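Long-range contacts in deoxyribodipyrimidine photo-lyase (Oryza sativa Japonica Group, PDB 3UMV), which uses light and a bound FAD to split cyclobutane pyrimidine dimers in ultraviolet-damaged DNA back into separate pyrimidines: residues A[359-368]-A[405-416]; A[118-126]-A[150-161]. All coordinates share one frame; numbering follows the deposited sequence. Where two conformers were deposited one is given.

Contact 1 (A[359-368]-A[405-416]). With EDO (1,2-ethanediol), chain F.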
loop_
_atom_site.group_PDB
_atom_site.type_symbol
_atom_site.label_atom_id
_atom_site.label_comp_id
_atom_site.label_asym_id
_atom_site.label_seq_id
_atom_site.Cartn_x
_atom_site.Cartn_y
_atom_site.Cartn_z
ATOM N N ARG A 359 24.965 -20.271 10.989
ATOM C CA ARG A 359 24.816 -19.614 9.700
ATOM C C ARG A 359 26.205 -19.476 9.077
ATOM O O ARG A 359 27.188 -19.295 9.794
ATOM C CB ARG A 359 24.171 -18.231 9.873
ATOM C CG ARG A 359 22.639 -18.211 10.016
ATOM C CD ARG A 359 22.109 -18.803 11.336
ATOM N NE ARG A 359 20.649 -18.616 11.382
ATOM C CZ ARG A 359 19.754 -19.536 11.744
ATOM N NH1 ARG A 359 20.131 -20.736 12.151
ATOM N NH2 ARG A 359 18.460 -19.240 11.705
ATOM N N GLU A 360 26.288 -19.570 7.754
ATOM C CA GLU A 360 27.574 -19.490 7.064
ATOM C C GLU A 360 28.150 -18.076 7.133
ATOM O O GLU A 360 29.365 -17.884 7.219
ATOM C CB GLU A 360 27.419 -19.938 5.609
ATOM C CG GLU A 360 26.367 -19.153 4.834
ATOM C CD GLU A 360 26.212 -19.619 3.394
ATOM O OE1 GLU A 360 26.741 -20.701 3.055
ATOM O OE2 GLU A 360 25.560 -18.897 2.603
ATOM N N HIS A 361 27.268 -17.088 7.084
ATOM C CA HIS A 361 27.644 -15.695 7.275
ATOM C C HIS A 361 26.679 -15.033 8.247
ATOM O O HIS A 361 25.513 -15.406 8.321
ATOM C CB HIS A 361 27.593 -14.925 5.955
ATOM C CG HIS A 361 28.455 -15.503 4.882
ATOM N ND1 HIS A 361 29.765 -15.118 4.697
ATOM C CD2 HIS A 361 28.196 -16.436 3.936
ATOM C CE1 HIS A 361 30.279 -15.792 3.684
ATOM N NE2 HIS A 361 29.351 -16.602 3.207
ATOM N N ILE A 362 27.177 -14.049 8.993
ATOM C CA ILE A 362 26.333 -13.215 9.838
ATOM C C ILE A 362 26.675 -11.766 9.499
ATOM O O ILE A 362 27.833 -11.355 9.626
ATOM C CB ILE A 362 26.563 -13.496 11.350
ATOM C CG1 ILE A 362 26.106 -14.909 11.736
ATOM C CG2 ILE A 362 25.800 -12.516 12.209
ATOM C CD1 ILE A 362 24.588 -15.070 11.773
ATOM N N TYR A 363 25.694 -11.009 9.017
ATOM C CA TYR A 363 25.864 -9.574 8.790
ATOM C C TYR A 363 25.019 -8.781 9.758
ATOM O O TYR A 363 23.927 -9.204 10.120
ATOM C CB TYR A 363 25.482 -9.181 7.353
ATOM C CG TYR A 363 26.438 -9.739 6.338
ATOM C CD1 TYR A 363 26.048 -10.744 5.458
ATOM C CD2 TYR A 363 27.752 -9.299 6.294
ATOM C CE1 TYR A 363 26.943 -11.276 4.550
ATOM C CE2 TYR A 363 28.647 -9.822 5.394
ATOM C CZ TYR A 363 28.248 -10.803 4.526
ATOM O OH TYR A 363 29.160 -11.320 3.634
ATOM N N THR A 364 25.516 -7.619 10.170
ATOM C CA THR A 364 24.733 -6.737 11.015
ATOM C C THR A 364 23.748 -5.976 10.148
ATOM O O THR A 364 23.851 -5.972 8.914
ATOM C CB THR A 364 25.615 -5.706 11.747
ATOM O OG1 THR A 364 26.237 -4.832 10.796
ATOM C CG2 THR A 364 26.690 -6.399 12.558
ATOM N N ARG A 365 22.810 -5.309 10.801
ATOM C CA ARG A 365 21.853 -4.471 10.091
ATOM C C ARG A 365 22.568 -3.374 9.300
ATOM O O ARG A 365 22.232 -3.125 8.140
ATOM C CB ARG A 365 20.823 -3.891 11.065
ATOM C CG ARG A 365 19.857 -2.897 10.438
ATOM C CD ARG A 365 18.765 -2.491 11.428
ATOM N NE ARG A 365 17.935 -3.641 11.785
ATOM C CZ ARG A 365 16.748 -3.568 12.387
ATOM N NH1 ARG A 365 16.229 -2.394 12.719
ATOM N NH2 ARG A 365 16.083 -4.676 12.665
ATOM N N GLU A 366 23.572 -2.744 9.911
ATOM C CA GLU A 366 24.320 -1.685 9.234
ATOM C C GLU A 366 25.001 -2.184 7.960
ATOM O O GLU A 366 24.951 -1.517 6.928
ATOM C CB GLU A 366 25.340 -1.020 10.176
ATOM C CG GLU A 366 26.200 0.073 9.517
ATOM C CD GLU A 366 27.577 -0.429 9.050
ATOM O OE1 GLU A 366 28.270 -1.130 9.830
ATOM O OE2 GLU A 366 27.969 -0.116 7.900
ATOM N N GLN A 367 25.618 -3.361 8.037
ATOM C CA GLN A 367 26.306 -3.965 6.892
ATOM C C GLN A 367 25.343 -4.319 5.755
ATOM O O GLN A 367 25.667 -4.118 4.582
ATOM C CB GLN A 367 27.079 -5.211 7.319
ATOM C CG GLN A 367 28.343 -4.893 8.119
ATOM C CD GLN A 367 28.910 -6.097 8.846
ATOM O OE1 GLN A 367 28.225 -7.092 9.049
ATOM N NE2 GLN A 367 30.179 -6.002 9.262
ATOM N N LEU A 368 24.181 -4.856 6.109
ATOM C CA LEU A 368 23.141 -5.130 5.120
ATOM C C LEU A 368 22.645 -3.835 4.499
ATOM O O LEU A 368 22.549 -3.708 3.275
ATOM C CB LEU A 368 21.985 -5.892 5.769
ATOM C CG LEU A 368 22.321 -7.309 6.252
ATOM C CD1 LEU A 368 21.235 -7.881 7.163
ATOM C CD2 LEU A 368 22.596 -8.246 5.076
ATOM N N GLU A 405 19.166 -15.990 5.809
ATOM C CA GLU A 405 20.353 -16.840 5.760
ATOM C C GLU A 405 21.566 -16.246 6.477
ATOM O O GLU A 405 22.451 -16.973 6.895
ATOM C CB GLU A 405 20.714 -17.103 4.305
ATOM C CG GLU A 405 21.644 -18.277 4.097
ATOM C CD GLU A 405 21.827 -18.605 2.631
ATOM O OE1 GLU A 405 22.467 -19.627 2.337
ATOM O OE2 GLU A 405 21.314 -17.860 1.773
ATOM N N TRP A 406 21.609 -14.926 6.603
ATOM C CA TRP A 406 22.787 -14.254 7.129
ATOM C C TRP A 406 22.512 -13.511 8.433
ATOM O O TRP A 406 23.218 -12.569 8.769
ATOM C CB TRP A 406 23.334 -13.248 6.105
ATOM C CG TRP A 406 23.688 -13.859 4.792
ATOM C CD1 TRP A 406 24.070 -15.151 4.554
ATOM C CD2 TRP A 406 23.666 -13.205 3.524
ATOM N NE1 TRP A 406 24.303 -15.331 3.203
ATOM C CE2 TRP A 406 24.057 -14.147 2.556
ATOM C CE3 TRP A 406 23.348 -11.906 3.112
ATOM C CZ2 TRP A 406 24.137 -13.830 1.197
ATOM C CZ3 TRP A 406 23.446 -11.589 1.760
ATOM C CH2 TRP A 406 23.825 -12.550 0.826
ATOM N N THR A 407 21.475 -13.903 9.160
ATOM C CA THR A 407 21.273 -13.311 10.476
ATOM C C THR A 407 21.073 -14.387 11.527
ATOM O O THR A 407 20.868 -15.558 11.201
ATOM C CB THR A 407 20.125 -12.277 10.501
ATOM O OG1 THR A 407 18.905 -12.897 10.083
ATOM C CG2 THR A 407 20.441 -11.107 9.575
ATOM N N SER A 408 21.156 -13.991 12.791
ATOM C CA SER A 408 21.185 -14.950 13.892
ATOM C C SER A 408 19.914 -15.798 14.042
ATOM O O SER A 408 19.978 -16.938 14.509
ATOM C CB SER A 408 21.527 -14.248 15.216
ATOM O OG SER A 408 20.541 -13.280 15.543
ATOM N N GLY A 409 18.765 -15.255 13.645
ATOM C CA GLY A 409 17.522 -16.002 13.686
ATOM C C GLY A 409 16.444 -15.300 12.888
ATOM O O GLY A 409 16.617 -14.142 12.494
ATOM N N PRO A 410 15.329 -15.998 12.636
ATOM C CA PRO A 410 14.238 -15.494 11.796
ATOM C C PRO A 410 13.589 -14.223 12.321
ATOM O O PRO A 410 13.211 -13.381 11.513
ATOM C CB PRO A 410 13.228 -16.654 11.781
ATOM C CG PRO A 410 13.576 -17.486 12.955
ATOM C CD PRO A 410 15.070 -17.364 13.107
ATOM N N GLU A 411 13.437 -14.067 13.639
ATOM C CA GLU A 411 12.831 -12.828 14.133
ATOM C C GLU A 411 13.705 -11.594 13.834
ATOM O O GLU A 411 13.192 -10.558 13.400
ATOM C CB GLU A 411 12.457 -12.937 15.620
ATOM C CG GLU A 411 11.797 -11.672 16.231
ATOM C CD GLU A 411 10.342 -11.442 15.806
ATOM O OE1 GLU A 411 9.769 -10.394 16.179
ATOM O OE2 GLU A 411 9.764 -12.284 15.104
ATOM N N GLU A 412 15.014 -11.714 14.054
ATOM C CA GLU A 412 15.949 -10.648 13.689
ATOM C C GLU A 412 15.949 -10.390 12.179
ATOM O O GLU A 412 16.002 -9.241 11.743
ATOM C CB GLU A 412 17.374 -10.977 14.150
ATOM C CG GLU A 412 18.408 -9.930 13.740
ATOM C CD GLU A 412 18.287 -8.644 14.529
ATOM O OE1 GLU A 412 17.603 -8.657 15.577
ATOM O OE2 GLU A 412 18.881 -7.621 14.110
ATOM N N ALA A 413 15.893 -11.459 11.389
ATOM C CA ALA A 413 15.824 -11.322 9.932
ATOM C C ALA A 413 14.568 -10.551 9.513
ATOM O O ALA A 413 14.634 -9.614 8.711
ATOM C CB ALA A 413 15.839 -12.697 9.264
ATOM N N LEU A 414 13.432 -10.957 10.072
ATOM C CA LEU A 414 12.145 -10.340 9.755
ATOM C C LEU A 414 12.165 -8.858 10.111
ATOM O O LEU A 414 11.727 -8.008 9.323
ATOM C CB LEU A 414 11.027 -11.055 10.513
ATOM C CG LEU A 414 9.571 -10.747 10.200
ATOM C CD1 LEU A 414 9.270 -11.024 8.721
ATOM C CD2 LEU A 414 8.699 -11.620 11.099
ATOM N N SER A 415 12.688 -8.543 11.293
ATOM C CA SER A 415 12.754 -7.156 11.756
ATOM C C SER A 415 13.626 -6.310 10.835
ATOM O O SER A 415 13.312 -5.159 10.531
ATOM C CB SER A 415 13.305 -7.110 13.186
ATOM O OG SER A 415 13.425 -5.778 13.633
ATOM N N THR A 416 14.737 -6.882 10.396
ATOM C CA THR A 416 15.657 -6.145 9.534
ATOM C C THR A 416 15.068 -5.920 8.138
ATOM O O THR A 416 15.146 -4.815 7.591
ATOM C CB THR A 416 17.043 -6.827 9.485
ATOM O OG1 THR A 416 17.662 -6.705 10.772
ATOM C CG2 THR A 416 17.931 -6.154 8.475
HETATM C C1 EDO F . 22.497 -22.560 4.204
HETATM O O1 EDO F . 22.948 -21.297 4.516
HETATM C C2 EDO F . 21.158 -22.809 4.153
HETATM O O2 EDO F . 20.710 -24.050 3.773
HETATM O O HOH W 1 18.293 -16.408 10.628
HETATM O O HOH W 2 23.695 -19.743 6.560
#

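Contact 2 (A[118-126]-A[150-161]). Unlike the reference sequence in segment 118-126: Gln126 (reference Arg).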
loop_
_atom_site.group_PDB
_atom_site.type_symbol
_atom_site.label_atom_id
_atom_site.label_comp_id
_atom_site.label_asym_id
_atom_site.label_seq_id
_atom_site.Cartn_x
_atom_site.Cartn_y
_atom_site.Cartn_z
ATOM N N PRO A 118 -4.634 12.851 13.807
ATOM C CA PRO A 118 -6.036 12.434 13.686
ATOM C C PRO A 118 -6.993 13.049 14.722
ATOM O O PRO A 118 -8.187 13.087 14.452
ATOM C CB PRO A 118 -5.973 10.906 13.840
ATOM C CG PRO A 118 -4.619 10.613 14.413
ATOM C CD PRO A 118 -3.725 11.699 13.914
ATOM N N ALA A 119 -6.498 13.510 15.869
ATOM C CA ALA A 119 -7.378 14.133 16.869
ATOM C C ALA A 119 -8.086 15.380 16.325
ATOM O O ALA A 119 -9.124 15.801 16.843
ATOM C CB ALA A 119 -6.600 14.467 18.137
ATOM N N GLU A 120 -7.521 15.969 15.279
ATOM C CA GLU A 120 -8.128 17.124 14.629
ATOM C C GLU A 120 -9.412 16.747 13.878
ATOM O O GLU A 120 -10.263 17.598 13.617
ATOM C CB GLU A 120 -7.114 17.794 13.698
ATOM C CG GLU A 120 -5.984 18.489 14.455
ATOM C CD GLU A 120 -4.856 18.969 13.554
ATOM O OE1 GLU A 120 -4.198 18.118 12.919
ATOM O OE2 GLU A 120 -4.623 20.197 13.484
ATOM N N ILE A 121 -9.549 15.465 13.543
ATOM C CA ILE A 121 -10.695 14.970 12.778
ATOM C C ILE A 121 -11.984 15.080 13.604
ATOM O O ILE A 121 -12.959 15.703 13.168
ATOM C CB ILE A 121 -10.458 13.520 12.293
ATOM C CG1 ILE A 121 -9.289 13.482 11.303
ATOM C CG2 ILE A 121 -11.725 12.910 11.681
ATOM C CD1 ILE A 121 -9.557 14.224 10.001
ATOM N N PRO A 122 -11.997 14.494 14.808
ATOM C CA PRO A 122 -13.210 14.660 15.613
ATOM C C PRO A 122 -13.464 16.120 15.987
ATOM O O PRO A 122 -14.623 16.547 16.090
ATOM C CB PRO A 122 -12.926 13.815 16.863
ATOM C CG PRO A 122 -11.468 13.564 16.861
ATOM C CD PRO A 122 -11.065 13.529 15.416
ATOM N N ALA A 123 -12.394 16.879 16.194
ATOM C CA ALA A 123 -12.543 18.295 16.486
ATOM C C ALA A 123 -13.317 18.987 15.367
ATOM O O ALA A 123 -14.242 19.754 15.631
ATOM C CB ALA A 123 -11.184 18.948 16.684
ATOM N N LEU A 124 -12.934 18.713 14.119
ATOM C CA LEU A 124 -13.609 19.317 12.974
ATOM C C LEU A 124 -15.067 18.872 12.893
ATOM O O LEU A 124 -15.968 19.689 12.709
ATOM C CB LEU A 124 -12.888 18.986 11.666
ATOM C CG LEU A 124 -13.642 19.446 10.417
ATOM C CD1 LEU A 124 -13.508 20.944 10.247
ATOM C CD2 LEU A 124 -13.124 18.737 9.175
ATOM N N VAL A 125 -15.292 17.572 13.044
ATOM C CA VAL A 125 -16.633 17.015 12.961
ATOM C C VAL A 125 -17.581 17.735 13.924
ATOM O O VAL A 125 -18.743 18.002 13.589
ATOM C CB VAL A 125 -16.619 15.484 13.227
ATOM C CG1 VAL A 125 -18.016 14.978 13.557
ATOM C CG2 VAL A 125 -16.035 14.737 12.031
ATOM N N GLN A 126 -17.076 18.081 15.107
ATOM C CA GLN A 126 -17.898 18.764 16.110
ATOM C C GLN A 126 -18.127 20.247 15.814
ATOM O O GLN A 126 -19.225 20.752 16.037
ATOM C CB GLN A 126 -17.325 18.564 17.517
ATOM C CG GLN A 126 -17.500 17.144 18.017
ATOM C CD GLN A 126 -16.825 16.894 19.345
ATOM O OE1 GLN A 126 -15.747 16.299 19.399
ATOM N NE2 GLN A 126 -17.461 17.326 20.428
ATOM N N VAL A 150 -10.625 7.869 17.384
ATOM C CA VAL A 150 -11.556 8.871 16.887
ATOM C C VAL A 150 -13.003 8.469 17.129
ATOM O O VAL A 150 -13.838 9.307 17.484
ATOM C CB VAL A 150 -11.343 9.128 15.383
ATOM C CG1 VAL A 150 -12.517 9.909 14.806
ATOM C CG2 VAL A 150 -10.009 9.845 15.151
ATOM N N VAL A 151 -13.297 7.185 16.942
ATOM C CA VAL A 151 -14.638 6.661 17.184
ATOM C C VAL A 151 -15.000 6.825 18.657
ATOM O O VAL A 151 -16.104 7.259 18.990
ATOM C CB VAL A 151 -14.745 5.179 16.753
ATOM C CG1 VAL A 151 -16.040 4.569 17.245
ATOM C CG2 VAL A 151 -14.663 5.074 15.238
ATOM N N GLY A 152 -14.045 6.516 19.530
ATOM C CA GLY A 152 -14.240 6.688 20.961
ATOM C C GLY A 152 -14.414 8.141 21.368
ATOM O O GLY A 152 -15.238 8.449 22.225
ATOM N N ASP A 153 -13.633 9.036 20.770
ATOM C CA ASP A 153 -13.775 10.463 21.042
ATOM C C ASP A 153 -15.180 10.924 20.665
ATOM O O ASP A 153 -15.855 11.603 21.443
ATOM C CB ASP A 153 -12.739 11.284 20.270
ATOM C CG ASP A 153 -11.313 11.008 20.721
ATOM O OD1 ASP A 153 -11.125 10.439 21.819
ATOM O OD2 ASP A 153 -10.375 11.372 19.973
ATOM N N LEU A 154 -15.624 10.552 19.469
ATOM C CA LEU A 154 -16.968 10.917 19.029
ATOM C C LEU A 154 -18.059 10.242 19.852
ATOM O O LEU A 154 -19.096 10.843 20.120
ATOM C CB LEU A 154 -17.159 10.577 17.552
ATOM C CG LEU A 154 -16.361 11.474 16.620
ATOM C CD1 LEU A 154 -16.619 11.089 15.162
ATOM C CD2 LEU A 154 -16.710 12.940 16.877
ATOM N N ARG A 155 -17.846 8.990 20.232
ATOM C CA ARG A 155 -18.857 8.286 21.015
ATOM C C ARG A 155 -19.148 9.040 22.314
ATOM O O ARG A 155 -20.299 9.148 22.753
ATOM C CB ARG A 155 -18.405 6.864 21.340
ATOM C CG ARG A 155 -19.434 6.047 22.104
ATOM C CD ARG A 155 -20.742 5.947 21.335
ATOM N NE ARG A 155 -21.687 5.031 21.970
ATOM C CZ ARG A 155 -21.788 3.739 21.674
ATOM N NH1 ARG A 155 -21.005 3.204 20.745
ATOM N NH2 ARG A 155 -22.677 2.981 22.305
ATOM N N ARG A 156 -18.092 9.567 22.915
ATOM C CA ARG A 156 -18.189 10.214 24.216
ATOM C C ARG A 156 -18.677 11.663 24.138
ATOM O O ARG A 156 -19.412 12.118 25.017
ATOM C CB ARG A 156 -16.841 10.117 24.934
ATOM C CG ARG A 156 -16.433 11.346 25.723
ATOM C CD ARG A 156 -15.072 11.146 26.383
ATOM N NE ARG A 156 -14.039 10.748 25.426
ATOM C CZ ARG A 156 -13.715 9.486 25.153
ATOM N NH1 ARG A 156 -12.762 9.214 24.270
ATOM N NH2 ARG A 156 -14.349 8.491 25.763
ATOM N N GLU A 157 -18.285 12.376 23.086
ATOM C CA GLU A 157 -18.575 13.805 22.976
ATOM C C GLU A 157 -19.668 14.155 21.969
ATOM O O GLU A 157 -20.248 15.242 22.030
ATOM C CB GLU A 157 -17.299 14.584 22.647
ATOM C CG GLU A 157 -16.208 14.436 23.690
ATOM C CD GLU A 157 -16.653 14.891 25.071
ATOM O OE1 GLU A 157 -17.621 15.682 25.159
ATOM O OE2 GLU A 157 -16.034 14.457 26.068
ATOM N N ALA A 158 -19.948 13.243 21.043
ATOM C CA ALA A 158 -20.976 13.471 20.034
ATOM C C ALA A 158 -21.617 12.162 19.570
ATOM O O ALA A 158 -21.499 11.790 18.398
ATOM C CB ALA A 158 -20.390 14.226 18.851
ATOM N N PRO A 159 -22.320 11.468 20.484
ATOM C CA PRO A 159 -22.884 10.144 20.185
ATOM C C PRO A 159 -23.911 10.168 19.051
ATOM O O PRO A 159 -24.254 9.119 18.495
ATOM C CB PRO A 159 -23.545 9.741 21.508
ATOM C CG PRO A 159 -23.853 11.034 22.184
ATOM C CD PRO A 159 -22.707 11.941 21.826
ATOM N N GLY A 160 -24.391 11.356 18.702
ATOM C CA GLY A 160 -25.354 11.486 17.625
ATOM C C GLY A 160 -24.697 11.376 16.258
ATOM O O GLY A 160 -25.374 11.169 15.251
ATOM N N VAL A 161 -23.375 11.522 16.221
ATOM C CA VAL A 161 -22.654 11.460 14.951
ATOM C C VAL A 161 -22.476 10.026 14.501
ATOM O O VAL A 161 -21.997 9.178 15.256
ATOM C CB VAL A 161 -21.258 12.091 15.016
ATOM C CG1 VAL A 161 -20.512 11.814 13.690
ATOM C CG2 VAL A 161 -21.346 13.582 15.302
#

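Contact 1 (A[359-368]-A[405-416])
Trp406 packs against His361 and Tyr363 in an aromatic cluster on the helical FAD-binding part of the photolyase. Both rings turn an edge to the indole face: His361 sits beside the five-membered ring, offset outward, whereas Tyr363 CE1 stands above the six-membered ring toward its rim, with planes at 82°. Tyr363 runs alongside the tryptophan, and its CD1 lies 3.7 Å from Trp406 CB. One backbone hydrogen bond pins the two chains beside the cluster, Tyr363 N donating to Trp406 O at 2.9 Å in the carbonyl plane, at 165° about the hydrogen. Leu368 CD2 meets the indole rim near CE3. Trp406 is predicted to carry a tryptophanyl radical in electron transfer, and its ring stands edge-to-face with Trp378, another predicted member of that chain; His374 also meets the indole and accounts for the hydroxyl of Tyr363.

Buried polar groups flank this packing. Arg359 NE donates to Thr407 O, a bond that a water shared by Arg359 NH2 and Thr407 O reinforces, while Arg359 NH1 is held by Asp357 O and His354 O. Glu405 forms a salt bridge with Lys402, and its OE1 is hydrogen-bonded to Tyr460 OH and to a 1,2-ethanediol, probably a crystallisation component.

The solvent side is looser. There the exposed Glu360 brings OE2 to 3.2 Å from Glu405 OE1, two acceptors whose repulsion is probably eased by Lys402. The partly exposed Arg365 slides past Thr416 in the opposite direction, bent at chi3 (-64°) to lay its guanidinium edge on helix 410-424. A methionine in place of Arg365 would probably leave the hydroxyls of Ser415 and Thr416 without this donor and weaken the tie between the start of helix 365-369 and the second turn of helix 410-424. Arg365 NE and NH2 converge side-on upon Thr416 OG1, each at 3.2 Å, and NH2 also donates to Ser415 OG at 3.0 Å.

Contact 2 (A[118-126]-A[150-161])
Val150 and Pro122 meet at the centre of an apolar helix-helix contact, and with Gln126 they bury the most surface in it. The segments of helices 120-126 and 150-157 run in roughly the same direction, their axes 9.5 Å apart and inclined by 34°. Val150 crosses the proline ring at about a right angle. Its two methyls straddle Pro122 CD, CG2 at 3.8 Å and CG1 at 3.9 Å, a fork produced by CG1 lying opposite the backbone N (chi1 166°) and CG2 opposite the carbonyl carbon. CG2 also reaches back to the carbonyl of Pro118. Other atoms of the same ring are used one turn further along: Pro122 CB rests on Leu154 CD2 at 3.9 Å, and Pro122 CG faces the carboxylate of Asp153, whose OD1 is engaged in a salt bridge with Arg156.

Gln126, which replaces an arginine of the reference sequence, marks the exposed border. Its extended chain carries the amide obliquely across Glu157 CB, to which NE2 comes within 3.5 Å, while the carboxylate of Glu157 turns away and Gln126 CG lies against the methyl of Ala158. These are van der Waals contacts. On the buried side Val125 CG1 touches Leu154 CD2 and both methyls of Val161, the last residue of the type I turn that begins at Ala158, just after helix 150-157.

The contact is plain structural packing in the photolyase alpha/beta domain. It joins two neighbouring helices over one face of the sheet: Ile121, Val125, Val150 and Leu154 all lean on Leu133 of strand 132-135, Pro118, Ile121 and Val150 touch Trp43 of strand 40-44, and Val161 leads into strand 162-166.

Following the chain from the N terminus, contact 2 comes first: its segments, 118-126 and 150-161, close a loop of 23 residues that holds strand 132-135 and the start of helix 141-157, all within the alpha/beta domain. Contact 1 follows much later, where 359-368 and 405-416 close a wholly helical and loop excursion of 36 residues containing helices 376-388 and 393-405. The two loops are in series, neither nested nor crossed. The centres of contact 1 and contact 2 lie about 44 Å apart. Contact 2 ties helices onto the sheet, whereas contact 1 joins the loop before helix 365-369, and that helix's first turn, to the end of helix 393-405 and the first turns of helix 410-424 in the helical FAD-binding part.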